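Local coordinates for alpha-(N-acetylaminomethylene)succinic acid hydrolase (Mesorhizobium loti, PDB 3KXP), which catalyses the last step of vitamin B6 degradation, hydrolysing (E)-2-(acetamidomethylene)succinate to succinic semialdehyde, acetate, ammonia and carbon dioxide, at residues Pro257-Val269 with Leu284-Val296. Residues are numbered along the deposited sequence; the frame is centred on the assembly and turned at random.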
loop_
_atom_site.group_PDB
_atom_site.type_symbol
_atom_site.label_atom_id
_atom_site.label_comp_id
_atom_site.label_asym_id
_atom_site.label_seq_id
_atom_site.Cartn_x
_atom_site.Cartn_y
_atom_site.Cartn_z
ATOM N N PRO A 257 -9.138 -3.920 -2.736
ATOM C CA PRO A 257 -7.741 -3.504 -2.537
ATOM C C PRO A 257 -6.739 -4.335 -3.332
ATOM O O PRO A 257 -6.805 -5.565 -3.339
ATOM C CB PRO A 257 -7.540 -3.673 -1.031
ATOM C CG PRO A 257 -8.923 -3.449 -0.482
ATOM C CD PRO A 257 -9.779 -4.226 -1.446
ATOM N N VAL A 258 -5.811 -3.654 -3.996
ATOM C CA VAL A 258 -4.777 -4.323 -4.771
ATOM C C VAL A 258 -3.416 -3.674 -4.538
ATOM O O VAL A 258 -3.236 -2.480 -4.767
ATOM C CB VAL A 258 -5.091 -4.286 -6.278
ATOM C CG1 VAL A 258 -3.946 -4.925 -7.077
ATOM C CG2 VAL A 258 -6.403 -5.015 -6.545
ATOM N N LEU A 259 -2.465 -4.462 -4.054
ATOM C CA LEU A 259 -1.119 -3.973 -3.824
ATOM C C LEU A 259 -0.304 -4.364 -5.055
ATOM O O LEU A 259 -0.269 -5.533 -5.433
ATOM C CB LEU A 259 -0.517 -4.625 -2.586
ATOM C CG LEU A 259 0.965 -4.320 -2.334
ATOM C CD1 LEU A 259 1.126 -2.882 -1.833
ATOM C CD2 LEU A 259 1.517 -5.296 -1.292
ATOM N N ILE A 260 0.338 -3.393 -5.689
ATOM C CA ILE A 260 1.140 -3.686 -6.868
ATOM C C ILE A 260 2.598 -3.819 -6.454
ATOM O O ILE A 260 3.167 -2.909 -5.844
ATOM C CB ILE A 260 1.036 -2.571 -7.921
ATOM C CG1 ILE A 260 -0.422 -2.370 -8.333
ATOM C CG2 ILE A 260 1.868 -2.934 -9.136
ATOM C CD1 ILE A 260 -0.635 -1.176 -9.255
ATOM N N VAL A 261 3.197 -4.961 -6.769
ATOM C CA VAL A 261 4.593 -5.187 -6.434
ATOM C C VAL A 261 5.380 -5.388 -7.714
ATOM O O VAL A 261 5.006 -6.212 -8.551
ATOM C CB VAL A 261 4.771 -6.429 -5.538
ATOM C CG1 VAL A 261 6.246 -6.685 -5.298
ATOM C CG2 VAL A 261 4.061 -6.214 -4.208
ATOM N N ARG A 262 6.449 -4.613 -7.883
ATOM C CA ARG A 262 7.292 -4.747 -9.066
ATOM C C ARG A 262 8.729 -4.942 -8.638
ATOM O O ARG A 262 9.153 -4.433 -7.600
ATOM C CB ARG A 262 7.244 -3.504 -9.968
ATOM C CG ARG A 262 8.042 -3.711 -11.266
ATOM C CD ARG A 262 8.252 -2.456 -12.093
ATOM N NE ARG A 262 9.473 -1.774 -11.686
ATOM C CZ ARG A 262 10.622 -1.787 -12.357
ATOM N NH1 ARG A 262 10.743 -2.444 -13.504
ATOM N NH2 ARG A 262 11.663 -1.146 -11.858
ATOM N N GLY A 263 9.475 -5.685 -9.441
ATOM C CA GLY A 263 10.878 -5.883 -9.142
ATOM C C GLY A 263 11.614 -4.744 -9.824
ATOM O O GLY A 263 11.286 -4.388 -10.959
ATOM N N GLU A 264 12.592 -4.163 -9.143
ATOM C CA GLU A 264 13.356 -3.060 -9.715
ATOM C C GLU A 264 13.930 -3.362 -11.096
ATOM O O GLU A 264 13.843 -2.533 -11.998
ATOM C CB GLU A 264 14.492 -2.650 -8.772
ATOM C CG GLU A 264 15.471 -1.673 -9.395
ATOM C CD GLU A 264 16.629 -1.338 -8.477
ATOM O OE1 GLU A 264 17.185 -2.267 -7.851
ATOM O OE2 GLU A 264 16.991 -0.147 -8.394
ATOM N N SER A 265 14.517 -4.541 -11.268
ATOM C CA SER A 265 15.101 -4.890 -12.556
ATOM C C SER A 265 14.290 -5.911 -13.361
ATOM O O SER A 265 14.823 -6.588 -14.245
ATOM C CB SER A 265 16.537 -5.391 -12.365
ATOM O OG SER A 265 16.598 -6.439 -11.413
ATOM N N SER A 266 12.997 -6.014 -13.066
ATOM C CA SER A 266 12.135 -6.939 -13.796
ATOM C C SER A 266 12.211 -6.709 -15.306
ATOM O O SER A 266 12.122 -5.574 -15.763
ATOM C CB SER A 266 10.675 -6.771 -13.378
ATOM O OG SER A 266 9.836 -7.399 -14.336
ATOM N N LYS A 267 12.359 -7.781 -16.076
ATOM C CA LYS A 267 12.412 -7.637 -17.522
ATOM C C LYS A 267 11.022 -7.801 -18.139
ATOM O O LYS A 267 10.852 -7.631 -19.343
ATOM C CB LYS A 267 13.382 -8.652 -18.135
ATOM C CG LYS A 267 14.808 -8.497 -17.655
ATOM C CD LYS A 267 15.767 -9.388 -18.433
ATOM C CE LYS A 267 15.370 -10.863 -18.409
ATOM N NZ LYS A 267 16.348 -11.728 -19.161
ATOM N N LEU A 268 10.029 -8.120 -17.312
ATOM C CA LEU A 268 8.661 -8.286 -17.796
ATOM C C LEU A 268 7.894 -6.979 -17.593
ATOM O O LEU A 268 7.334 -6.430 -18.539
ATOM C CB LEU A 268 7.960 -9.420 -17.044
ATOM C CG LEU A 268 6.773 -10.168 -17.682
ATOM C CD1 LEU A 268 5.606 -10.144 -16.715
ATOM C CD2 LEU A 268 6.378 -9.569 -19.019
ATOM N N VAL A 269 7.880 -6.478 -16.361
ATOM C CA VAL A 269 7.191 -5.226 -16.059
ATOM C C VAL A 269 8.228 -4.112 -15.939
ATOM O O VAL A 269 8.993 -4.061 -14.976
ATOM C CB VAL A 269 6.385 -5.319 -14.736
ATOM C CG1 VAL A 269 5.808 -3.958 -14.370
ATOM C CG2 VAL A 269 5.261 -6.336 -14.883
ATOM N N LEU A 284 -4.088 2.711 -6.023
ATOM C CA LEU A 284 -3.561 1.405 -5.629
ATOM C C LEU A 284 -2.130 1.502 -5.085
ATOM O O LEU A 284 -1.217 1.920 -5.796
ATOM C CB LEU A 284 -3.614 0.439 -6.822
ATOM C CG LEU A 284 -5.018 0.141 -7.362
ATOM C CD1 LEU A 284 -4.947 -0.738 -8.623
ATOM C CD2 LEU A 284 -5.838 -0.545 -6.264
ATOM N N PRO A 285 -1.919 1.121 -3.813
ATOM C CA PRO A 285 -0.579 1.180 -3.210
ATOM C C PRO A 285 0.461 0.419 -4.026
ATOM O O PRO A 285 0.181 -0.645 -4.573
ATOM C CB PRO A 285 -0.788 0.574 -1.825
ATOM C CG PRO A 285 -1.912 -0.388 -2.054
ATOM C CD PRO A 285 -2.860 0.434 -2.915
ATOM N N VAL A 286 1.665 0.970 -4.091
ATOM C CA VAL A 286 2.740 0.371 -4.865
ATOM C C VAL A 286 4.007 0.105 -4.057
ATOM O O VAL A 286 4.390 0.902 -3.194
ATOM C CB VAL A 286 3.111 1.281 -6.063
ATOM C CG1 VAL A 286 4.273 0.690 -6.820
ATOM C CG2 VAL A 286 1.902 1.455 -6.993
ATOM N N VAL A 287 4.654 -1.018 -4.368
ATOM C CA VAL A 287 5.903 -1.442 -3.741
ATOM C C VAL A 287 6.871 -1.867 -4.857
ATOM O O VAL A 287 6.518 -2.686 -5.705
ATOM C CB VAL A 287 5.670 -2.639 -2.779
ATOM C CG1 VAL A 287 6.982 -3.342 -2.469
ATOM C CG2 VAL A 287 5.037 -2.151 -1.481
ATOM N N VAL A 288 8.070 -1.281 -4.867
ATOM C CA VAL A 288 9.108 -1.601 -5.854
ATOM C C VAL A 288 10.255 -2.213 -5.047
ATOM O O VAL A 288 10.855 -1.551 -4.199
ATOM C CB VAL A 288 9.611 -0.331 -6.611
ATOM C CG1 VAL A 288 10.738 -0.699 -7.570
ATOM C CG2 VAL A 288 8.471 0.299 -7.407
ATOM N N VAL A 289 10.546 -3.485 -5.306
ATOM C CA VAL A 289 11.578 -4.192 -4.562
ATOM C C VAL A 289 12.975 -4.067 -5.167
ATOM O O VAL A 289 13.237 -4.545 -6.271
ATOM C CB VAL A 289 11.207 -5.691 -4.414
ATOM C CG1 VAL A 289 12.173 -6.383 -3.461
ATOM C CG2 VAL A 289 9.766 -5.826 -3.916
ATOM N N PRO A 290 13.897 -3.419 -4.433
ATOM C CA PRO A 290 15.279 -3.224 -4.882
ATOM C C PRO A 290 16.020 -4.553 -4.955
ATOM O O PRO A 290 15.822 -5.433 -4.117
ATOM C CB PRO A 290 15.869 -2.306 -3.810
ATOM C CG PRO A 290 14.661 -1.611 -3.229
ATOM C CD PRO A 290 13.661 -2.723 -3.157
ATOM N N GLY A 291 16.875 -4.688 -5.960
ATOM C CA GLY A 291 17.641 -5.910 -6.126
ATOM C C GLY A 291 16.868 -7.081 -6.717
ATOM O O GLY A 291 17.457 -8.128 -6.989
ATOM N N ALA A 292 15.561 -6.913 -6.920
ATOM C CA ALA A 292 14.730 -7.982 -7.470
ATOM C C ALA A 292 14.377 -7.799 -8.943
ATOM O O ALA A 292 14.111 -6.682 -9.398
ATOM C CB ALA A 292 13.445 -8.110 -6.654
ATOM N N ASP A 293 14.383 -8.901 -9.688
ATOM C CA ASP A 293 14.009 -8.858 -11.097
ATOM C C ASP A 293 12.555 -9.343 -11.145
ATOM O O ASP A 293 11.810 -9.149 -10.180
ATOM C CB ASP A 293 14.931 -9.742 -11.961
ATOM C CG ASP A 293 14.887 -11.216 -11.566
ATOM O OD1 ASP A 293 15.509 -12.042 -12.276
ATOM O OD2 ASP A 293 14.238 -11.552 -10.552
ATOM N N HIS A 294 12.142 -9.965 -12.242
ATOM C CA HIS A 294 10.768 -10.429 -12.354
ATOM C C HIS A 294 10.337 -11.379 -11.234
ATOM O O HIS A 294 9.174 -11.366 -10.815
ATOM C CB HIS A 294 10.570 -11.099 -13.720
ATOM C CG HIS A 294 9.241 -11.772 -13.890
ATOM N ND1 HIS A 294 8.040 -11.105 -13.749
ATOM C CD2 HIS A 294 8.926 -13.045 -14.233
ATOM C CE1 HIS A 294 7.046 -11.936 -14.002
ATOM N NE2 HIS A 294 7.555 -13.120 -14.299
ATOM N N TYR A 295 11.275 -12.189 -10.742
ATOM C CA TYR A 295 10.992 -13.183 -9.704
ATOM C C TYR A 295 11.107 -12.642 -8.281
ATOM O O TYR A 295 11.877 -13.143 -7.462
ATOM C CB TYR A 295 11.922 -14.373 -9.929
ATOM C CG TYR A 295 11.858 -14.818 -11.365
ATOM C CD1 TYR A 295 10.787 -15.586 -11.830
ATOM C CD2 TYR A 295 12.789 -14.356 -12.297
ATOM C CE1 TYR A 295 10.638 -15.872 -13.190
ATOM C CE2 TYR A 295 12.649 -14.637 -13.663
ATOM C CZ TYR A 295 11.569 -15.390 -14.098
ATOM O OH TYR A 295 11.412 -15.651 -15.441
ATOM N N VAL A 296 10.294 -11.632 -7.992
ATOM C CA VAL A 296 10.299 -10.961 -6.701
ATOM C C VAL A 296 10.214 -11.821 -5.441
ATOM O O VAL A 296 11.100 -11.754 -4.584
ATOM C CB VAL A 296 9.175 -9.912 -6.635
ATOM C CG1 VAL A 296 9.352 -9.040 -5.389
ATOM C CG2 VAL A 296 9.179 -9.079 -7.917
HETATM O O HOH W 1 13.242 -10.208 -14.938
#
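Ile260 and Arg262 of strand 258-263 each offer N-H and C=O to segment 284-296, whose strand 286-289 runs parallel, in the ladder Ile260 N to Pro285 O, Val287 N to Ile260 O (2.8 Å), Arg262 N to Val287 O and Val289 N to Arg262 O. Glu264 N extends it to Val289 O. Past the strands, the type I turn Gly263-Ser266 meets the type II turn Val289-Ala292. The extended Glu264 chain, CG anti to the backbone N (chi1 170°), brings OE1 to Gly291 N at 3.1 Å, a straight bond met on the anti side, somewhat out of the carboxylate plane; OE2 forms a salt bridge with Arg279 of the second subunit. Ala292 O takes Ser265 N at 2.9 Å and, weakly, Ser265 OG. One water accepts from both Lys267 N and His294 N.

Ser266 OG accepts from Leu268 N in an ST turn and from Val269 N (3.0 Å) in an ST motif, and is hydrogen-bonded to Asp166 OD2. With an alanine here, those two amides would probably lose their shared acceptor and Asp166 one of its hydrogen bonds, freeing the turn to shift beside His294. Leu268 lies alongside the imidazole, its CB over one face, 4.1 Å from the centroid, a CH-pi contact.

Val261 CG1 touches both Val289 CG2 and Val296 CG1, each at 3.9 Å, while Leu259 CD1 rests on Pro285 CG. Helix 271-280 covers Ile260 and Val286 in this beta-alpha-beta unit of the alpha/beta hydrolase fold. Apart from Arg262, whose NH1 grips Val269 O in the guanidinium plane, the strands pair apolar side chains and lead into a polar end where His294 ND1 is hydrogen-bonded to Asp166 OD2 and the imidazole reaches Ser142, consistent with a Ser-His-Asp catalytic triad whose acid is also held by Ser266 OG and Gly263 N.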